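Local coordinates for VP5 (Halorubrum pleomorphic virus 6, PDB 6QGL), which is the viral envelope protein and probably drives fusion of the viral membrane with that of the haloarchaeal host cell, at residues Glu89-Gly94 with Ser98-Ala103; Asp361-Gly366 with Ile372-Glu377; Lys121-Thr126 with Val202-Lys207; Thr25-Glu30 with Arg277-Ala282; Thr190-Asp193 with Ala197-Ser200. All blocks are in the same frame, centred on the assembly; numbering follows the deposited sequence.

Overall arrangement
Contact 4 (25-30 with 277-282) closes the widest loop of the five, and contacts 1, 3 and 5 are nested inside it. Contact 2 follows later, in the C-terminal beta region. Helix 97-140 links contact 1 to contact 3, whose centres lie 38 Å apart. The four-stranded sheet 166-213 carries contact 3 on strand 201-204, and contact 5 is set in the loop between strands 180-189 and 201-204. Contacts 3 and 4 meet where Lys-121 NZ weakly reaches Phe-29 O. Contacts 1 and 2 are 69 Å apart between centres, on opposite sides of the chain's centre. This spread is consistent with an extended molecule, with a helix-rich N-terminal part and a beta-rich part further along the chain.

Contact 1 of 5, residues Glu89-Gly94 with Ser98-Ala103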
# COMPACT_ATOMS: atom_id res chain seq x y z
N GLU A 89 -22.54 -18.00 -19.80
CA GLU A 89 -22.73 -17.68 -21.22
C GLU A 89 -22.62 -18.94 -22.07
O GLU A 89 -23.47 -19.18 -22.94
CB GLU A 89 -21.73 -16.62 -21.68
CG GLU A 89 -21.95 -15.26 -21.04
CD GLU A 89 -20.82 -14.26 -21.15
OE1 GLU A 89 -21.01 -13.11 -20.68
OE2 GLU A 89 -19.75 -14.61 -21.69
N GLU A 90 -21.61 -19.78 -21.78
CA GLU A 90 -21.35 -21.05 -22.45
C GLU A 90 -22.40 -22.11 -22.12
O GLU A 90 -22.82 -22.84 -23.02
CB GLU A 90 -19.93 -21.55 -22.13
CG GLU A 90 -18.82 -20.64 -22.62
CD GLU A 90 -18.73 -20.37 -24.12
OE1 GLU A 90 -18.92 -21.31 -24.91
OE2 GLU A 90 -18.44 -19.20 -24.49
N LEU A 91 -22.86 -22.18 -20.84
CA LEU A 91 -23.91 -23.11 -20.39
C LEU A 91 -25.23 -22.81 -21.10
O LEU A 91 -25.93 -23.74 -21.50
CB LEU A 91 -24.12 -23.03 -18.87
CG LEU A 91 -23.09 -23.72 -17.97
CD1 LEU A 91 -23.07 -23.10 -16.59
CD2 LEU A 91 -23.35 -25.21 -17.86
N ASN A 92 -25.55 -21.51 -21.25
CA ASN A 92 -26.76 -21.02 -21.91
C ASN A 92 -26.77 -21.34 -23.41
O ASN A 92 -27.85 -21.50 -23.99
CB ASN A 92 -26.96 -19.53 -21.66
CG ASN A 92 -27.46 -19.17 -20.28
OD1 ASN A 92 -27.64 -20.01 -19.38
ND2 ASN A 92 -27.71 -17.88 -20.08
N ALA A 93 -25.58 -21.45 -24.02
CA ALA A 93 -25.40 -21.76 -25.44
C ALA A 93 -25.47 -23.28 -25.73
O ALA A 93 -25.36 -23.69 -26.89
CB ALA A 93 -24.08 -21.19 -25.94
N GLY A 94 -25.67 -24.08 -24.68
CA GLY A 94 -25.75 -25.54 -24.75
C GLY A 94 -24.45 -26.20 -25.15
O GLY A 94 -24.46 -27.25 -25.80
N SER A 98 -16.27 -29.10 -21.48
CA SER A 98 -14.92 -28.63 -21.78
C SER A 98 -14.95 -27.18 -22.25
O SER A 98 -14.12 -26.39 -21.80
CB SER A 98 -14.27 -29.52 -22.84
OG SER A 98 -13.06 -28.96 -23.31
N ALA A 99 -15.91 -26.82 -23.12
CA ALA A 99 -16.09 -25.46 -23.65
C ALA A 99 -16.50 -24.48 -22.55
O ALA A 99 -16.06 -23.33 -22.56
CB ALA A 99 -17.12 -25.46 -24.76
N VAL A 100 -17.33 -24.95 -21.58
CA VAL A 100 -17.79 -24.15 -20.44
C VAL A 100 -16.59 -23.81 -19.56
O VAL A 100 -16.36 -22.63 -19.27
CB VAL A 100 -18.94 -24.86 -19.65
CG1 VAL A 100 -19.27 -24.12 -18.35
CG2 VAL A 100 -20.19 -25.01 -20.51
N LEU A 101 -15.78 -24.84 -19.20
CA LEU A 101 -14.57 -24.69 -18.39
C LEU A 101 -13.50 -23.89 -19.11
O LEU A 101 -12.76 -23.15 -18.46
CB LEU A 101 -14.02 -26.07 -17.96
CG LEU A 101 -14.85 -26.81 -16.90
CD1 LEU A 101 -14.69 -28.32 -17.04
CD2 LEU A 101 -14.47 -26.37 -15.50
N SER A 102 -13.43 -24.02 -20.45
CA SER A 102 -12.49 -23.29 -21.30
C SER A 102 -12.72 -21.79 -21.19
O SER A 102 -11.76 -21.04 -21.01
CB SER A 102 -12.61 -23.75 -22.75
OG SER A 102 -11.51 -23.32 -23.53
N ALA A 103 -14.00 -21.35 -21.27
CA ALA A 103 -14.36 -19.93 -21.17
C ALA A 103 -14.08 -19.38 -19.78
O ALA A 103 -13.57 -18.27 -19.66
CB ALA A 103 -15.82 -19.73 -21.53
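Ala-99 meets Glu-90 through its carbonyl: Ala-99 O lies 3.9 Å from Glu-90 CG. The touch is slight and involves no bond. Val-100 comes next and contributes more. Its two methyls divide the work. Val-100 CG2 packs 3.8 Å from Glu-90 CB and also approaches Leu-91. CG1 faces Leu-91, with Val-100 CG1 and Leu-91 CG 3.9 Å apart. These two side chains cross at about a right angle. Chi1 of Val-100, at 172°, places CG1 anti to the backbone N and turns both branches to the other helix. One turn later Ala-103 points its CB at the bend of Glu-90. Glu-90 CG and Ala-103 CB are 3.3 Å apart. The Glu-90 chain folds at chi2, -60°, which lays its CG and CD beside this methyl. The side-chain contact is mostly between carbon atoms, even where a glutamate supplies them. Behind it, Leu-91 and Val-100 both touch Tyr-258, and helix 229-257 meets them through Val-257 and Val-254. Helix 73-92 ends in a Schellman motif with Gly-94 at positive phi. The chain then turns and comes back as helix 97-140. This is an antiparallel alpha-alpha hairpin, packed together just beside its connecting turn.

Contact 2 of 5, residues Asp361-Gly366 with Ile372-Glu377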
# COMPACT_ATOMS: atom_id res chain seq x y z
N ASP A 361 2.83 19.89 21.31
CA ASP A 361 3.32 20.18 22.66
C ASP A 361 4.85 20.13 22.79
O ASP A 361 5.39 20.66 23.77
CB ASP A 361 2.64 19.26 23.70
CG ASP A 361 1.12 19.30 23.71
OD1 ASP A 361 0.54 20.37 23.43
OD2 ASP A 361 0.51 18.25 24.02
N ALA A 362 5.54 19.50 21.82
CA ALA A 362 7.00 19.36 21.80
C ALA A 362 7.69 20.62 21.23
O ALA A 362 8.33 20.56 20.18
CB ALA A 362 7.40 18.11 21.02
N ILE A 363 7.55 21.75 21.94
CA ILE A 363 8.09 23.06 21.55
C ILE A 363 8.67 23.82 22.75
O ILE A 363 8.09 23.80 23.84
CB ILE A 363 7.00 23.88 20.76
CG1 ILE A 363 7.59 25.15 20.10
CG2 ILE A 363 5.76 24.20 21.62
CD1 ILE A 363 6.78 25.71 18.96
N ASN A 364 9.82 24.49 22.55
CA ASN A 364 10.47 25.31 23.58
C ASN A 364 9.70 26.61 23.75
O ASN A 364 9.20 27.16 22.76
CB ASN A 364 11.92 25.61 23.22
CG ASN A 364 12.89 24.47 23.45
OD1 ASN A 364 12.52 23.36 23.85
ND2 ASN A 364 14.16 24.73 23.21
N SER A 365 9.61 27.11 25.00
CA SER A 365 8.89 28.34 25.33
C SER A 365 9.55 29.59 24.73
O SER A 365 8.87 30.39 24.11
CB SER A 365 8.74 28.49 26.85
OG SER A 365 7.92 29.58 27.19
N GLY A 366 10.86 29.72 24.91
CA GLY A 366 11.60 30.88 24.43
C GLY A 366 11.73 31.05 22.93
O GLY A 366 12.00 30.09 22.21
N ILE A 372 12.63 29.86 16.84
CA ILE A 372 11.67 28.95 17.48
C ILE A 372 12.29 27.54 17.44
O ILE A 372 12.72 27.10 16.37
CB ILE A 372 10.29 28.99 16.75
CG1 ILE A 372 9.71 30.42 16.70
CG2 ILE A 372 9.29 27.99 17.36
CD1 ILE A 372 8.73 30.65 15.58
N THR A 373 12.32 26.84 18.59
CA THR A 373 12.89 25.49 18.66
C THR A 373 11.84 24.46 19.09
O THR A 373 11.08 24.70 20.03
CB THR A 373 14.15 25.46 19.55
OG1 THR A 373 14.97 26.60 19.26
CG2 THR A 373 14.98 24.19 19.37
N ILE A 374 11.81 23.32 18.38
CA ILE A 374 10.91 22.18 18.65
C ILE A 374 11.75 20.97 19.09
O ILE A 374 12.90 20.84 18.67
CB ILE A 374 9.95 21.89 17.46
CG1 ILE A 374 10.72 21.55 16.16
CG2 ILE A 374 8.99 23.08 17.25
CD1 ILE A 374 9.90 20.93 15.03
N THR A 375 11.20 20.11 19.97
CA THR A 375 11.93 18.96 20.53
C THR A 375 11.58 17.60 19.87
O THR A 375 11.96 16.55 20.40
CB THR A 375 11.77 18.91 22.07
OG1 THR A 375 10.41 18.66 22.40
CG2 THR A 375 12.26 20.17 22.76
N SER A 376 10.89 17.63 18.72
CA SER A 376 10.52 16.43 17.96
C SER A 376 10.56 16.72 16.46
O SER A 376 10.50 17.88 16.06
CB SER A 376 9.14 15.93 18.37
OG SER A 376 9.20 15.21 19.59
N GLU A 377 10.68 15.66 15.63
CA GLU A 377 10.75 15.80 14.17
C GLU A 377 9.41 16.28 13.58
O GLU A 377 8.38 15.66 13.84
CB GLU A 377 11.22 14.49 13.51
CG GLU A 377 11.52 14.61 12.01
CD GLU A 377 12.68 13.80 11.47
OE1 GLU A 377 12.80 12.60 11.82
OE2 GLU A 377 13.47 14.36 10.68
O HOH W 1 10.74 28.09 20.69
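Ile-363 and Ile-374 form a single antiparallel beta bridge, a non-hydrogen-bonded pair with CA atoms 4.1 Å apart. A bond stands on each side of it. Asn-364 N donates to Thr-373 O at 2.8 Å, nearly along the C=O axis. Thr-375 N donates to Ala-362 O at 2.9 Å, but from above the carbonyl plane, 54° out of it. Ala-362 is the centre of an inverse gamma turn. A water extends the pairing beyond Asn-364. It accepts from Thr-373 N and lies within bonding distance of Asn-364 O and Gly-366 O, which may share its protons with other acceptors.

One face is apolar. Ile-363 carries CG1 anti to its own N, chi1 -169°, and this lays the branch over the strand. Ile-363 CD1 reaches Ile-372 CG2 at 3.7 Å. Ile-363 CG1 lies 3.8 Å from Ile-374 CG2. The other face is more polar. The Asn-364 side chain runs alongside that of Thr-373, and Asn-364 ND2 is 3.7 Å from Thr-373 CB. Its OD1 comes up against Thr-375 CG2. Ala-362 CB touches the hydroxyls of Thr-375 and Ser-376, with Thr-375 OG1 3.4 Å away.

Strand 371-374 is an edge strand of a three-stranded sheet and pairs on its other side with strand 409-412. The isoleucine face looks onto Val-386 and Ile-384 of strand 382-388. Ile-363 also touches Val-424 and Ala-427 of strand 422-431, and Ser-365 bonds through its backbone to Val-424, so the loop lies between the two sheets.

Contact 3 of 5, residues Lys121-Thr126 with Val202-Lys207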
# COMPACT_ATOMS: atom_id res chain seq x y z
N LYS A 121 6.31 -7.03 -11.86
CA LYS A 121 6.78 -5.77 -12.44
C LYS A 121 7.33 -4.85 -11.35
O LYS A 121 8.39 -4.25 -11.56
CB LYS A 121 5.67 -5.07 -13.24
CG LYS A 121 5.82 -5.22 -14.75
CD LYS A 121 4.53 -4.93 -15.52
CE LYS A 121 4.16 -3.47 -15.66
NZ LYS A 121 2.75 -3.31 -16.12
N SER A 122 6.64 -4.76 -10.19
CA SER A 122 7.07 -3.92 -9.07
C SER A 122 8.34 -4.45 -8.39
O SER A 122 9.15 -3.64 -7.93
CB SER A 122 5.94 -3.70 -8.06
OG SER A 122 5.77 -4.79 -7.18
N TRP A 123 8.53 -5.79 -8.37
CA TRP A 123 9.74 -6.42 -7.84
C TRP A 123 10.90 -6.05 -8.75
O TRP A 123 11.93 -5.58 -8.27
CB TRP A 123 9.60 -7.96 -7.74
CG TRP A 123 10.91 -8.68 -7.60
CD1 TRP A 123 11.63 -9.28 -8.59
CD2 TRP A 123 11.70 -8.80 -6.41
NE1 TRP A 123 12.80 -9.78 -8.09
CE2 TRP A 123 12.86 -9.52 -6.75
CE3 TRP A 123 11.52 -8.39 -5.08
CZ2 TRP A 123 13.85 -9.83 -5.81
CZ3 TRP A 123 12.49 -8.70 -4.14
CH2 TRP A 123 13.65 -9.40 -4.51
N ASN A 124 10.71 -6.24 -10.08
CA ASN A 124 11.69 -5.93 -11.12
C ASN A 124 12.17 -4.49 -11.03
O ASN A 124 13.38 -4.27 -11.12
CB ASN A 124 11.12 -6.23 -12.50
CG ASN A 124 11.06 -7.70 -12.84
OD1 ASN A 124 11.50 -8.58 -12.07
ND2 ASN A 124 10.53 -8.01 -14.00
N GLU A 125 11.25 -3.54 -10.79
CA GLU A 125 11.60 -2.12 -10.65
C GLU A 125 12.43 -1.87 -9.38
O GLU A 125 13.40 -1.11 -9.45
CB GLU A 125 10.35 -1.23 -10.69
CG GLU A 125 10.65 0.25 -10.89
CD GLU A 125 11.56 0.62 -12.05
OE1 GLU A 125 11.30 0.16 -13.19
OE2 GLU A 125 12.54 1.37 -11.82
N THR A 126 12.07 -2.52 -8.25
CA THR A 126 12.79 -2.39 -6.97
C THR A 126 14.25 -2.82 -7.16
O THR A 126 15.18 -2.11 -6.77
CB THR A 126 12.09 -3.26 -5.89
OG1 THR A 126 10.70 -2.93 -5.81
CG2 THR A 126 12.74 -3.12 -4.51
N VAL A 202 23.98 -14.16 -2.03
CA VAL A 202 22.53 -14.29 -1.92
C VAL A 202 21.92 -14.25 -3.33
O VAL A 202 22.39 -13.50 -4.18
CB VAL A 202 21.87 -13.30 -0.92
CG1 VAL A 202 21.73 -11.89 -1.49
CG2 VAL A 202 20.53 -13.82 -0.41
N GLU A 203 20.92 -15.10 -3.57
CA GLU A 203 20.21 -15.16 -4.85
C GLU A 203 18.77 -15.52 -4.56
O GLU A 203 18.51 -16.58 -4.00
CB GLU A 203 20.86 -16.17 -5.81
CG GLU A 203 20.31 -16.06 -7.23
CD GLU A 203 20.91 -16.98 -8.27
OE1 GLU A 203 22.12 -17.31 -8.16
OE2 GLU A 203 20.18 -17.35 -9.22
N TYR A 204 17.83 -14.60 -4.88
CA TYR A 204 16.40 -14.80 -4.63
C TYR A 204 15.50 -13.91 -5.49
O TYR A 204 15.97 -13.04 -6.23
CB TYR A 204 16.09 -14.62 -3.12
CG TYR A 204 16.22 -13.20 -2.60
CD1 TYR A 204 17.47 -12.66 -2.31
CD2 TYR A 204 15.09 -12.43 -2.32
CE1 TYR A 204 17.59 -11.37 -1.81
CE2 TYR A 204 15.21 -11.14 -1.82
CZ TYR A 204 16.46 -10.61 -1.57
OH TYR A 204 16.56 -9.34 -1.07
N ASN A 205 14.18 -14.15 -5.39
CA ASN A 205 13.09 -13.44 -6.07
C ASN A 205 11.81 -13.67 -5.23
O ASN A 205 11.90 -14.42 -4.26
CB ASN A 205 12.94 -13.92 -7.53
CG ASN A 205 12.77 -15.40 -7.73
OD1 ASN A 205 12.06 -16.10 -6.99
ND2 ASN A 205 13.38 -15.93 -8.78
N PRO A 206 10.62 -13.11 -5.56
CA PRO A 206 9.43 -13.39 -4.73
C PRO A 206 9.03 -14.87 -4.66
O PRO A 206 8.36 -15.25 -3.70
CB PRO A 206 8.33 -12.54 -5.39
CG PRO A 206 9.05 -11.49 -6.14
CD PRO A 206 10.28 -12.17 -6.65
N LYS A 207 9.43 -15.70 -5.64
CA LYS A 207 9.08 -17.12 -5.71
C LYS A 207 9.92 -18.03 -4.81
O LYS A 207 9.35 -18.91 -4.15
CB LYS A 207 9.12 -17.64 -7.16
CG LYS A 207 7.99 -17.14 -8.05
CD LYS A 207 8.08 -17.79 -9.44
CE LYS A 207 6.89 -17.51 -10.32
NZ LYS A 207 5.68 -18.24 -9.87
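A helix-on-sheet interface joins Trp-123, on helix 97-140, to Tyr-204, Asn-205 and Pro-206, at the end of strand 201-204. The indole is the main piece. Pro-206 lies over one of its faces. Pro-206 CD stands 3.5 Å from the centroid of the Trp-123 five-membered ring, only 3° off the ring normal, a CH-pi contact. Pro-206 CG extends the cover and comes within 3.7 Å of Trp-123 CG. Tyr-204 CE2 comes to the edge of the indole, near its plane, 3.6 Å from Trp-123 CH2. The six-membered ring and the tyrosine ring meet obliquely, with planes at 58°. Between these two partners the backbone passes close to the benzo part, with Asn-205 CA 3.7 Å from Trp-123 CZ2. Chi1 of Trp-123 is 163°, with CG anti to the backbone N, and this carries the ring out from the helix to the strand.

The buried polar tips are satisfied by the surroundings. Trp-123 NE1 bonds to Leu-184 O, Tyr-204 OH to Met-227 O, and Asn-205 ND2 to Thr-185 OG1. On the helix, Thr-126 OG1 bonds back to Ser-122 O at 2.7 Å. Thr-126 N reaches the same oxygen from the opposite face of its plane.

Strand 201-204 lies between strands 180-189 and 209-213. Leu-183 of strand 180-189 touches the indole. Helix 229-257 packs nearby, with Phe-229 on Tyr-204 and Trp-232 on Pro-206.

Contact 4 of 5, residues Thr25-Glu30 with Arg277-Ala282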
# COMPACT_ATOMS: atom_id res chain seq x y z
N THR A 25 -4.60 -5.32 -8.29
CA THR A 25 -5.38 -6.56 -8.23
C THR A 25 -6.57 -6.51 -9.18
O THR A 25 -7.22 -7.53 -9.37
CB THR A 25 -5.84 -6.86 -6.79
OG1 THR A 25 -6.68 -5.79 -6.33
CG2 THR A 25 -4.69 -7.09 -5.83
N LEU A 26 -6.88 -5.33 -9.75
CA LEU A 26 -8.05 -5.17 -10.63
C LEU A 26 -7.74 -4.62 -12.02
O LEU A 26 -8.60 -4.72 -12.90
CB LEU A 26 -9.12 -4.30 -9.93
CG LEU A 26 -9.55 -4.75 -8.52
CD1 LEU A 26 -10.26 -3.64 -7.80
CD2 LEU A 26 -10.41 -6.00 -8.57
N ARG A 27 -6.56 -4.01 -12.22
CA ARG A 27 -6.18 -3.40 -13.51
C ARG A 27 -4.68 -3.45 -13.73
O ARG A 27 -3.94 -3.68 -12.77
CB ARG A 27 -6.60 -1.91 -13.53
CG ARG A 27 -8.08 -1.65 -13.36
CD ARG A 27 -8.41 -0.20 -13.11
NE ARG A 27 -7.89 0.28 -11.84
CZ ARG A 27 -8.52 0.18 -10.67
NH1 ARG A 27 -9.70 -0.41 -10.59
NH2 ARG A 27 -7.96 0.67 -9.57
N GLU A 28 -4.23 -3.18 -14.97
CA GLU A 28 -2.81 -3.10 -15.30
C GLU A 28 -2.26 -1.89 -14.53
O GLU A 28 -2.79 -0.79 -14.65
CB GLU A 28 -2.59 -2.95 -16.81
CG GLU A 28 -1.12 -2.83 -17.20
CD GLU A 28 -0.76 -2.93 -18.67
OE1 GLU A 28 -1.68 -3.01 -19.52
OE2 GLU A 28 0.45 -2.91 -18.98
N PHE A 29 -1.26 -2.15 -13.67
CA PHE A 29 -0.67 -1.13 -12.81
C PHE A 29 0.71 -0.71 -13.31
O PHE A 29 1.57 -1.56 -13.54
CB PHE A 29 -0.61 -1.63 -11.36
CG PHE A 29 0.02 -0.69 -10.36
CD1 PHE A 29 -0.70 0.37 -9.82
CD2 PHE A 29 1.34 -0.86 -9.95
CE1 PHE A 29 -0.11 1.24 -8.90
CE2 PHE A 29 1.93 0.01 -9.04
CZ PHE A 29 1.20 1.06 -8.52
N GLU A 30 0.91 0.60 -13.46
CA GLU A 30 2.18 1.17 -13.90
C GLU A 30 3.10 1.37 -12.71
O GLU A 30 2.68 1.92 -11.69
CB GLU A 30 1.98 2.47 -14.69
CG GLU A 30 1.63 2.23 -16.15
CD GLU A 30 1.60 3.45 -17.05
OE1 GLU A 30 2.51 4.30 -16.94
OE2 GLU A 30 0.67 3.54 -17.88
N ARG A 277 -17.00 -1.61 -12.66
CA ARG A 277 -17.50 -0.40 -12.01
C ARG A 277 -16.35 0.49 -11.53
O ARG A 277 -16.33 1.68 -11.85
CB ARG A 277 -18.43 -0.77 -10.84
CG ARG A 277 -19.19 0.40 -10.22
CD ARG A 277 -20.66 0.42 -10.62
NE ARG A 277 -21.34 -0.82 -10.23
CZ ARG A 277 -22.39 -1.33 -10.86
NH1 ARG A 277 -22.94 -2.46 -10.44
NH2 ARG A 277 -22.91 -0.71 -11.92
N ALA A 278 -15.38 -0.10 -10.79
CA ALA A 278 -14.19 0.58 -10.25
C ALA A 278 -13.23 1.09 -11.33
O ALA A 278 -12.66 2.16 -11.16
CB ALA A 278 -13.46 -0.33 -9.28
N THR A 279 -13.05 0.33 -12.43
CA THR A 279 -12.17 0.71 -13.55
C THR A 279 -12.71 1.94 -14.29
O THR A 279 -11.93 2.74 -14.80
CB THR A 279 -11.95 -0.46 -14.52
OG1 THR A 279 -13.18 -0.80 -15.15
CG2 THR A 279 -11.37 -1.70 -13.86
N MET A 280 -14.06 2.08 -14.35
CA MET A 280 -14.73 3.22 -14.98
C MET A 280 -14.57 4.47 -14.11
O MET A 280 -14.62 5.59 -14.63
CB MET A 280 -16.22 2.93 -15.26
CG MET A 280 -16.47 1.77 -16.22
SD MET A 280 -15.90 1.99 -17.93
CE MET A 280 -14.53 0.84 -17.97
N MET A 281 -14.34 4.27 -12.79
CA MET A 281 -14.09 5.35 -11.83
C MET A 281 -12.77 6.03 -12.17
O MET A 281 -12.60 7.20 -11.87
CB MET A 281 -14.03 4.83 -10.38
CG MET A 281 -15.28 4.10 -9.92
SD MET A 281 -16.81 5.07 -9.93
CE MET A 281 -16.43 6.31 -8.74
N ALA A 282 -11.82 5.28 -12.77
CA ALA A 282 -10.52 5.81 -13.17
C ALA A 282 -10.67 6.85 -14.29
O ALA A 282 -10.04 7.90 -14.21
CB ALA A 282 -9.60 4.69 -13.61
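Arg-27 slides past Thr-279 in the opposite direction, and its side chain makes most of the contact. From CB the chain leaves the loop toward helix 274-283. The next carbon does the first touching: Arg-27 CG lies 3.3 Å from Thr-279 CG2. Arg-27 CD stays 3.4 Å from Thr-279 CG2 and is also 3.8 Å from Thr-279 CB. The chain then bends at chi3, -66°, and turns the guanidinium across the helix direction. Thr-279 CG2 lies at the edge of this group, in its plane. NH1 comes to the helix backbone, with Arg-27 NH1 3.9 Å from Ala-278 C. Ala-278 CB is 4.0 Å from Arg-27 NH1. NH2 leads out of the contact to a salt bridge with Asp-293 on helix 289-296. Thr-279 turns its methyl to Arg-27, while its hydroxyl is bonded to Glu-276 O in its own helix. Leu-26 adds a lighter touch, and its carbonyl O accepts from Arg-275 NE. The chemistry is split along one side chain. The aliphatic arm of Arg-27 packs on a threonine methyl, while its charge is answered by Asp-293. The loop is thus tied to two helices, and Asp-293 probably keeps the guanidinium in place.

Contact 5 of 5, residues Thr190-Asp193 with Ala197-Ser200; sequences TGWD and AAYS
Trp-192 and Ala-198 meet face to methyl. Ala-198 CB stands 3.6 Å from the centroid of the Trp-192 five-membered ring, 10° off the ring normal. This is a CH-pi contact. Ala-198 CB is 3.6 Å from both Trp-192 CD1 and Trp-192 NE1. Chi1 of Trp-192, -51°, sets CG beside the backbone N and brings that face to the alanine. Tyr-199 is used differently. It offers its ring edge to backbone oxygen: Trp-192 O lies in the plane of the ring, beside Tyr-199 CD1. Asp-193 O lies against the root of the side chain, 3.6 Å from Tyr-199 CB. The tyrosine thus packs on the chain of the first segment and not on the indole.

At the base of the loop, Thr-190 N donates to Ser-200 O at 3.2 Å, and the bond is nearly straight, 169°. A water also joins the two sides. It takes a bond from Thr-190 OG1, 2.9 Å away, and gives one to Ala-198 O at 2.7 Å.

The two segments are arms of the loop between strands 180-189 and 201-204. Arg-155 O accepts from Trp-192 NE1, and Phe-156 packs on Thr-190. Ser-200 OG is bonded to Asn-214 O, just past strand 209-213, which pairs with strand 201-204.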
# COMPACT_ATOMS: atom_id res chain seq x y z
N THR A 190 29.72 -10.51 -2.82
CA THR A 190 30.68 -9.51 -2.31
C THR A 190 32.04 -9.55 -3.03
O THR A 190 32.77 -8.56 -2.99
CB THR A 190 30.82 -9.60 -0.79
OG1 THR A 190 31.29 -10.90 -0.43
CG2 THR A 190 29.52 -9.28 -0.05
N GLY A 191 32.35 -10.67 -3.69
CA GLY A 191 33.57 -10.80 -4.48
C GLY A 191 34.64 -11.78 -4.03
O GLY A 191 35.58 -12.03 -4.79
N TRP A 192 34.53 -12.32 -2.81
CA TRP A 192 35.50 -13.28 -2.27
C TRP A 192 35.31 -14.66 -2.91
O TRP A 192 34.24 -14.94 -3.46
CB TRP A 192 35.38 -13.39 -0.74
CG TRP A 192 35.41 -12.07 -0.03
CD1 TRP A 192 34.34 -11.35 0.40
CD2 TRP A 192 36.57 -11.30 0.28
NE1 TRP A 192 34.76 -10.18 0.99
CE2 TRP A 192 36.12 -10.12 0.93
CE3 TRP A 192 37.95 -11.48 0.11
CZ2 TRP A 192 37.01 -9.13 1.38
CZ3 TRP A 192 38.82 -10.50 0.55
CH2 TRP A 192 38.35 -9.35 1.18
N ASP A 193 36.34 -15.51 -2.85
CA ASP A 193 36.25 -16.86 -3.39
C ASP A 193 35.58 -17.78 -2.39
O ASP A 193 35.66 -17.54 -1.17
CB ASP A 193 37.65 -17.41 -3.74
CG ASP A 193 38.35 -16.71 -4.90
OD1 ASP A 193 37.65 -16.20 -5.80
OD2 ASP A 193 39.60 -16.69 -4.91
N ALA A 197 36.39 -17.00 4.49
CA ALA A 197 35.44 -16.86 5.60
C ALA A 197 34.45 -15.71 5.34
O ALA A 197 33.32 -15.76 5.82
CB ALA A 197 36.19 -16.61 6.89
N ALA A 198 34.89 -14.70 4.57
CA ALA A 198 34.12 -13.51 4.20
C ALA A 198 33.10 -13.78 3.09
O ALA A 198 32.17 -12.99 2.94
CB ALA A 198 35.07 -12.40 3.78
N TYR A 199 33.27 -14.89 2.31
CA TYR A 199 32.39 -15.27 1.21
C TYR A 199 30.92 -15.10 1.57
O TYR A 199 30.43 -15.74 2.51
CB TYR A 199 32.66 -16.71 0.73
CG TYR A 199 31.89 -17.14 -0.50
CD1 TYR A 199 32.18 -16.59 -1.75
CD2 TYR A 199 30.92 -18.13 -0.44
CE1 TYR A 199 31.50 -17.01 -2.90
CE2 TYR A 199 30.24 -18.56 -1.58
CZ TYR A 199 30.53 -17.99 -2.81
OH TYR A 199 29.85 -18.39 -3.93
N SER A 200 30.25 -14.17 0.88
CA SER A 200 28.85 -13.84 1.09
C SER A 200 28.14 -13.74 -0.26
O SER A 200 28.50 -12.90 -1.09
CB SER A 200 28.73 -12.54 1.88
OG SER A 200 27.39 -12.20 2.16
O HOH W 2 31.72 -10.38 2.34